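Local coordinates for putative peptidase M23 (Pseudomonas aeruginosa PAO1, PDB 2HSI), which is probably a zinc-dependent endopeptidase of the M23 family, its peptidase domain carrying a bound zinc ion, at residues L154-D159 / T191-A197; V201-G205 / I232-L236. All blocks are in the same frame, centred on the assembly; numbering follows the deposited sequence. Where two conformers were deposited one is given.

Contact 1: L154-D159 / T191-A197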
ATOM      1  N   LEU A 154       9.677   3.788   2.588  1.00 23.13           N
ATOM      2  CA  LEU A 154       8.742   4.394   3.533  1.00 21.92           C
ATOM      3  C   LEU A 154       9.319   4.485   4.933  1.00 30.74           C
ATOM      4  O   LEU A 154      10.119   3.638   5.342  1.00 22.32           O
ATOM      5  CB  LEU A 154       7.443   3.581   3.567  1.00 21.69           C
ATOM      6  CG  LEU A 154       6.662   3.440   2.262  1.00 22.13           C
ATOM      7  CD1 LEU A 154       5.396   2.616   2.465  1.00 17.64           C
ATOM      8  CD2 LEU A 154       6.338   4.803   1.683  1.00 17.50           C
ATOM      9  N   ASP A 155       8.917   5.523   5.663  1.00 25.17           N
ATOM     10  CA  ASP A 155       9.233   5.609   7.076  1.00 26.59           C
ATOM     11  C   ASP A 155       8.306   4.689   7.838  1.00 27.95           C
ATOM     12  O   ASP A 155       7.167   4.476   7.428  1.00 25.36           O
ATOM     13  CB  ASP A 155       9.028   7.024   7.607  1.00 26.69           C
ATOM     14  CG  ASP A 155       9.981   8.028   7.007  1.00 28.28           C
ATOM     15  OD1 ASP A 155      11.051   7.638   6.491  1.00 27.47           O
ATOM     16  OD2 ASP A 155       9.653   9.226   7.071  1.00 28.89           O
ATOM     17  N   LYS A 156       8.800   4.149   8.947  1.00 24.62           N
ATOM     18  CA  LYS A 156       7.941   3.512   9.934  1.00 31.41           C
ATOM     19  C   LYS A 156       6.926   4.554  10.408  1.00 25.96           C
ATOM     20  O   LYS A 156       7.299   5.692  10.696  1.00 29.16           O
ATOM     21  CB  LYS A 156       8.759   3.001  11.118  1.00 31.63           C
ATOM     22  CG  LYS A 156       9.612   1.789  10.812  1.00 39.19           C
ATOM     23  CD  LYS A 156      10.566   1.488  11.953  1.00 46.04           C
ATOM     24  CE  LYS A 156       9.817   1.040  13.190  1.00 48.69           C
ATOM     25  NZ  LYS A 156      10.742   0.773  14.323  1.00 53.94           N
ATOM     26  N   PRO A 157       5.634   4.184  10.436  1.00 27.90           N
ATOM     27  CA  PRO A 157       4.592   5.103  10.888  1.00 22.08           C
ATOM     28  C   PRO A 157       4.573   5.351  12.397  1.00 26.44           C
ATOM     29  O   PRO A 157       3.999   6.347  12.840  1.00 26.19           O
ATOM     30  CB  PRO A 157       3.300   4.435  10.427  1.00 23.93           C
ATOM     31  CG  PRO A 157       3.633   3.016  10.247  1.00 30.60           C
ATOM     32  CD  PRO A 157       5.094   2.881  10.018  1.00 26.37           C
ATOM     33  N   VAL A 158       5.197   4.462  13.171  1.00 29.31           N
ATOM     34  CA  VAL A 158       5.388   4.677  14.612  1.00 32.85           C
ATOM     35  C   VAL A 158       6.809   4.304  15.030  1.00 35.32           C
ATOM     36  O   VAL A 158       7.411   3.393  14.448  1.00 35.98           O
ATOM     37  CB  VAL A 158       4.376   3.868  15.471  1.00 26.51           C
ATOM     38  CG1 VAL A 158       2.980   4.478  15.408  1.00 29.52           C
ATOM     39  CG2 VAL A 158       4.327   2.431  15.039  1.00 32.31           C
ATOM     40  N   ASP A 159       7.342   5.010  16.028  1.00 44.18           N
ATOM     41  CA  ASP A 159       8.662   4.706  16.574  0.50 48.03           C
ATOM     42  C   ASP A 159       8.558   3.601  17.627  1.00 49.45           C
ATOM     43  O   ASP A 159       8.497   3.873  18.830  1.00 51.69           O
ATOM     44  CB  ASP A 159       9.316   5.969  17.159  0.50 50.91           C
ATOM     45  CG  ASP A 159       9.465   7.090  16.136  0.50 52.96           C
ATOM     46  OD1 ASP A 159       9.783   6.806  14.959  0.50 40.57           O
ATOM     47  OD2 ASP A 159       9.273   8.266  16.516  0.50 48.04           O
ATOM     48  N   THR A 191       0.059   6.564  21.012  1.00 30.90           N
ATOM     49  CA  THR A 191       1.254   6.756  20.187  1.00 31.12           C
ATOM     50  C   THR A 191       0.853   7.440  18.870  1.00 28.78           C
ATOM     51  O   THR A 191      -0.083   6.989  18.219  1.00 23.06           O
ATOM     52  CB  THR A 191       1.945   5.399  19.905  1.00 35.22           C
ATOM     53  OG1 THR A 191       2.294   4.771  21.147  1.00 37.29           O
ATOM     54  CG2 THR A 191       3.203   5.567  19.055  1.00 25.28           C
ATOM     55  N   PRO A 192       1.528   8.554  18.501  1.00 26.56           N
ATOM     56  CA  PRO A 192       1.202   9.247  17.244  1.00 25.80           C
ATOM     57  C   PRO A 192       1.594   8.422  16.019  1.00 28.62           C
ATOM     58  O   PRO A 192       2.659   7.803  16.014  1.00 23.44           O
ATOM     59  CB  PRO A 192       2.050  10.528  17.309  1.00 30.52           C
ATOM     60  CG  PRO A 192       2.492  10.645  18.739  1.00 34.47           C
ATOM     61  CD  PRO A 192       2.611   9.237  19.228  1.00 33.42           C
ATOM     62  N   ILE A 193       0.715   8.404  15.013  1.00 24.24           N
ATOM     63  CA  ILE A 193       0.940   7.672  13.764  1.00 27.11           C
ATOM     64  C   ILE A 193       1.276   8.676  12.677  1.00 21.58           C
ATOM     65  O   ILE A 193       0.502   9.597  12.423  1.00 22.30           O
ATOM     66  CB  ILE A 193      -0.299   6.823  13.350  1.00 25.47           C
ATOM     67  CG1 ILE A 193      -0.616   5.782  14.432  1.00 29.43           C
ATOM     68  CG2 ILE A 193      -0.059   6.110  12.010  1.00 24.71           C
ATOM     69  CD1 ILE A 193      -1.960   5.079  14.246  1.00 25.25           C
ATOM     70  N   LYS A 194       2.433   8.491  12.050  1.00 21.73           N
ATOM     71  CA  LYS A 194       2.923   9.425  11.040  1.00 19.91           C
ATOM     72  C   LYS A 194       2.833   8.859   9.621  1.00 18.03           C
ATOM     73  O   LYS A 194       3.008   7.661   9.422  1.00 21.82           O
ATOM     74  CB  LYS A 194       4.336   9.894  11.382  1.00 24.47           C
ATOM     75  CG  LYS A 194       4.404  10.753  12.656  1.00 31.23           C
ATOM     76  CD  LYS A 194       5.764  10.670  13.330  1.00 51.61           C
ATOM     77  CE  LYS A 194       5.901   9.389  14.150  1.00 65.28           C
ATOM     78  NZ  LYS A 194       7.249   9.250  14.763  1.00 68.68           N
ATOM     79  N   ALA A 195       2.521   9.725   8.653  1.00 20.65           N
ATOM     80  CA  ALA A 195       2.464   9.334   7.235  1.00 17.97           C
ATOM     81  C   ALA A 195       3.822   8.800   6.776  1.00 15.07           C
ATOM     82  O   ALA A 195       4.835   9.494   6.898  1.00 18.43           O
ATOM     83  CB  ALA A 195       2.038  10.504   6.377  1.00 20.83           C
ATOM     84  N   PRO A 196       3.854   7.547   6.287  1.00 18.54           N
ATOM     85  CA  PRO A 196       5.094   6.913   5.793  1.00 16.26           C
ATOM     86  C   PRO A 196       5.678   7.592   4.548  1.00 20.60           C
ATOM     87  O   PRO A 196       6.892   7.503   4.312  1.00 19.82           O
ATOM     88  CB  PRO A 196       4.642   5.481   5.448  1.00 25.17           C
ATOM     89  CG  PRO A 196       3.381   5.265   6.216  1.00 23.25           C
ATOM     90  CD  PRO A 196       2.709   6.617   6.219  1.00 22.19           C
ATOM     91  N   ALA A 197       4.804   8.225   3.763  1.00 19.57           N
ATOM     92  CA  ALA A 197       5.148   9.078   2.620  1.00 19.78           C
ATOM     93  C   ALA A 197       4.068  10.134   2.534  1.00 15.42           C
ATOM     94  O   ALA A 197       3.027  10.000   3.184  1.00 18.95           O
ATOM     95  CB  ALA A 197       5.167   8.264   1.318  1.00 21.19           C
TER
HETATM   96  O   HOH W   1       7.298   9.455   8.863  1.00 39.67           O
HETATM   97  O   HOH W   2       5.108   7.471  16.909  1.00 31.62           O

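Contact 2: V201-G205 / I232-L236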
ATOM      1  N   VAL A 201      -5.541  12.040   2.083  1.00 17.75           N
ATOM      2  CA  VAL A 201      -6.503  11.222   2.836  1.00 16.44           C
ATOM      3  C   VAL A 201      -7.722  10.974   1.943  1.00 15.18           C
ATOM      4  O   VAL A 201      -8.453  11.902   1.614  1.00 17.62           O
ATOM      5  CB  VAL A 201      -6.909  11.893   4.172  1.00 22.17           C
ATOM      6  CG1 VAL A 201      -7.854  10.989   4.966  1.00 19.88           C
ATOM      7  CG2 VAL A 201      -5.662  12.228   5.006  1.00 15.61           C
ATOM      8  N   ILE A 202      -7.896   9.728   1.507  1.00 15.72           N
ATOM      9  CA  ILE A 202      -8.974   9.384   0.579  1.00 16.81           C
ATOM     10  C   ILE A 202     -10.117   8.607   1.242  1.00 17.80           C
ATOM     11  O   ILE A 202     -11.161   8.370   0.614  1.00 15.97           O
ATOM     12  CB  ILE A 202      -8.453   8.611  -0.662  1.00 16.10           C
ATOM     13  CG1 ILE A 202      -7.712   7.331  -0.250  1.00 12.25           C
ATOM     14  CG2 ILE A 202      -7.589   9.542  -1.519  1.00 18.73           C
ATOM     15  CD1 ILE A 202      -7.569   6.269  -1.363  1.00 16.94           C
ATOM     16  N   LEU A 203      -9.925   8.230   2.505  1.00 13.70           N
ATOM     17  CA  LEU A 203     -10.990   7.537   3.262  1.00 19.31           C
ATOM     18  C   LEU A 203     -10.794   7.612   4.774  1.00 16.33           C
ATOM     19  O   LEU A 203      -9.696   7.419   5.281  1.00 17.56           O
ATOM     20  CB  LEU A 203     -11.139   6.066   2.812  1.00 19.92           C
ATOM     21  CG  LEU A 203     -12.319   5.244   3.368  1.00 23.17           C
ATOM     22  CD1 LEU A 203     -13.646   5.939   3.139  1.00 31.34           C
ATOM     23  CD2 LEU A 203     -12.366   3.846   2.791  1.00 21.12           C
ATOM     24  N   ILE A 204     -11.878   7.936   5.474  1.00 13.71           N
ATOM     25  CA  ILE A 204     -11.927   7.939   6.927  1.00 16.41           C
ATOM     26  C   ILE A 204     -13.211   7.200   7.288  1.00 18.44           C
ATOM     27  O   ILE A 204     -14.270   7.481   6.741  1.00 17.28           O
ATOM     28  CB  ILE A 204     -11.931   9.375   7.509  1.00 15.99           C
ATOM     29  CG1 ILE A 204     -10.552  10.017   7.355  1.00 19.37           C
ATOM     30  CG2 ILE A 204     -12.326   9.387   9.003  1.00 22.81           C
ATOM     31  CD1 ILE A 204     -10.524  11.512   7.714  1.00 26.76           C
ATOM     32  N   GLY A 205     -13.101   6.217   8.161  1.00 18.32           N
ATOM     33  CA  GLY A 205     -14.282   5.505   8.608  1.00 16.57           C
ATOM     34  C   GLY A 205     -14.186   5.116  10.062  1.00 20.07           C
ATOM     35  O   GLY A 205     -13.125   5.193  10.674  1.00 19.12           O
ATOM     36  N   ILE A 232      -8.290  10.263  15.029  1.00 20.83           N
ATOM     37  CA  ILE A 232      -7.880  10.644  13.672  1.00 24.24           C
ATOM     38  C   ILE A 232      -7.769  12.175  13.619  1.00 21.89           C
ATOM     39  O   ILE A 232      -8.738  12.877  13.905  1.00 23.75           O
ATOM     40  CB  ILE A 232      -8.878  10.113  12.589  1.00 23.00           C
ATOM     41  CG1 ILE A 232      -8.856   8.575  12.536  1.00 24.59           C
ATOM     42  CG2 ILE A 232      -8.562  10.703  11.205  1.00 22.38           C
ATOM     43  CD1 ILE A 232      -9.975   7.955  11.721  1.00 26.48           C
ATOM     44  N   ASP A 233      -6.579  12.673  13.258  1.00 20.63           N
ATOM     45  CA  ASP A 233      -6.238  14.104  13.328  1.00 24.04           C
ATOM     46  C   ASP A 233      -6.337  14.819  11.988  1.00 26.61           C
ATOM     47  O   ASP A 233      -6.149  16.040  11.909  1.00 25.13           O
ATOM     48  CB  ASP A 233      -4.813  14.285  13.879  1.00 24.34           C
ATOM     49  CG  ASP A 233      -4.689  13.849  15.326  1.00 31.66           C
ATOM     50  OD1 ASP A 233      -5.725  13.815  16.005  1.00 30.88           O
ATOM     51  OD2 ASP A 233      -3.572  13.543  15.784  1.00 37.63           O
ATOM     52  N   VAL A 234      -6.620  14.051  10.941  1.00 20.97           N
ATOM     53  CA  VAL A 234      -6.719  14.564   9.577  1.00 21.73           C
ATOM     54  C   VAL A 234      -8.163  14.568   9.058  1.00 22.19           C
ATOM     55  O   VAL A 234      -9.045  13.924   9.631  1.00 23.91           O
ATOM     56  CB  VAL A 234      -5.813  13.759   8.602  1.00 21.41           C
ATOM     57  CG1 VAL A 234      -4.341  14.059   8.879  1.00 21.82           C
ATOM     58  CG2 VAL A 234      -6.094  12.249   8.721  1.00 19.01           C
ATOM     59  N   LYS A 235      -8.387  15.296   7.965  1.00 19.54           N
ATOM     60  CA  LYS A 235      -9.706  15.394   7.337  1.00 16.72           C
ATOM     61  C   LYS A 235      -9.703  14.713   5.971  1.00 19.63           C
ATOM     62  O   LYS A 235      -8.655  14.593   5.334  1.00 16.36           O
ATOM     63  CB  LYS A 235     -10.118  16.860   7.169  1.00 18.20           C
ATOM     64  CG  LYS A 235     -10.204  17.640   8.475  1.00 26.54           C
ATOM     65  CD  LYS A 235     -10.785  19.029   8.260  1.00 31.72           C
ATOM     66  CE  LYS A 235     -10.889  19.789   9.573  1.00 44.32           C
ATOM     67  NZ  LYS A 235      -9.569  19.965  10.236  1.00 45.68           N
ATOM     68  N   LEU A 236     -10.880  14.285   5.521  1.00 18.45           N
ATOM     69  CA  LEU A 236     -11.035  13.712   4.179  1.00 22.24           C
ATOM     70  C   LEU A 236     -10.584  14.702   3.100  1.00 17.92           C
ATOM     71  O   LEU A 236     -11.024  15.844   3.084  1.00 16.43           O
ATOM     72  CB  LEU A 236     -12.488  13.296   3.934  1.00 23.44           C
ATOM     73  CG  LEU A 236     -12.795  12.608   2.599  1.00 21.95           C
ATOM     74  CD1 LEU A 236     -12.052  11.256   2.492  1.00 18.89           C
ATOM     75  CD2 LEU A 236     -14.310  12.425   2.428  1.00 25.01           C
TER

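Contact 1: L154-D159 / T191-A197
The rings of P157 and P196 sit at the middle of this antiparallel pairing. The ring carbon CB of P157 lies 3.4 Å from the carbonyl O of K194, with I193 CG2 next to it; in return, CB of P196 comes within 3.4 Å of D155 O and backs onto CB of L154. Beyond it, L154 CD2 meets A197 CB at 3.7 Å and finishes the apolar seam at this end. Two backbone bonds set the register: K194 N to P157 O, short at 2.8 Å and almost straight (174°), and D155 N to P196 O at 3.1 Å. P196 O is also bound by N151 ND2. At the other end V158 keeps CG1 beside its own backbone N (chi1 -74°). From there the methyl reaches three neighbours, 3.4 Å from P192 O and in contact with T191 CG2 and I193 CG1, with the V158 and T191 side chains crossing almost at right angles. K194 starts off along the flank, then bends at chi3 (-80°) so that NZ turns back to D159; the 2.9 Å salt bridge to OD2 belongs to one of two D159 conformers and may not be constant. Water bridges D155 OD2 to A195 O, while OD1 of D155 turns to R242 in a salt bridge. The buried face continues into F226, M260 and W262, all touching P157. This is an extended loop laid along edge strand 192-194 in the M23 peptidase fold, close to the metal site: the I193 side chain is about 8 Å from that of the zinc ligand H261.

Contact 2: V201-G205 / I232-L236
V201 and I204 both turn their side chains to the 232-236 loop because strand 199-207 has what looks like a classic beta bulge: I202 and L203 both pair with F215, I202 is nearly helical in psi (-7°), and the usual alternation of faces is broken. V201 CG2 meets V234 CG2 at 3.7 Å, the two valines set at a slant. I204 points its CD1 into the loop backbone, 3.4 Å from V234 O and 3.6 Å from L236 N, while its CG2 lies 3.9 Å from I232 CD1; these isoleucines slide past one another in opposite directions. L236 starts away from the strand, but chi1 (-177°) carries CG beside its carbonyl carbon and chi2 (64°) then turns CD1 back across the bulge, 3.5 Å from I202 C. Outside this shell, V201 bonds through its backbone to G237 and Q238, V234 rests on L246 of strand 245-248, and on the strand's other face L203 packs against helix 127-141 at Q137 and A140. K235 N is held by Q238 OE1, and on the same residue K235 O sits 3.4 Å from V201 CB.

Overall arrangement
From the N terminus the chain first builds a six-stranded antiparallel sheet, then passes helix 127-141 and lays down 154-159; strand 183-185 follows, with zinc ligands H180 and D184 on the way, before 191-197 returns to close contact 1. That loop is partly unmodelled (167-178). After three intervening residues contact 2 opens on strand 199-207; strands 213-219 and 222-229 fill most of its loop until 232-236 closes it. The contacts are therefore in series, neither nested nor crossed, with centres about 15 Å apart. Contact 1 adds a loop to the edge of the three-stranded sheet 192-194, 245-248 and 231-232, and contact 2 ties the chain leaving strand 231-232 to the larger sheet.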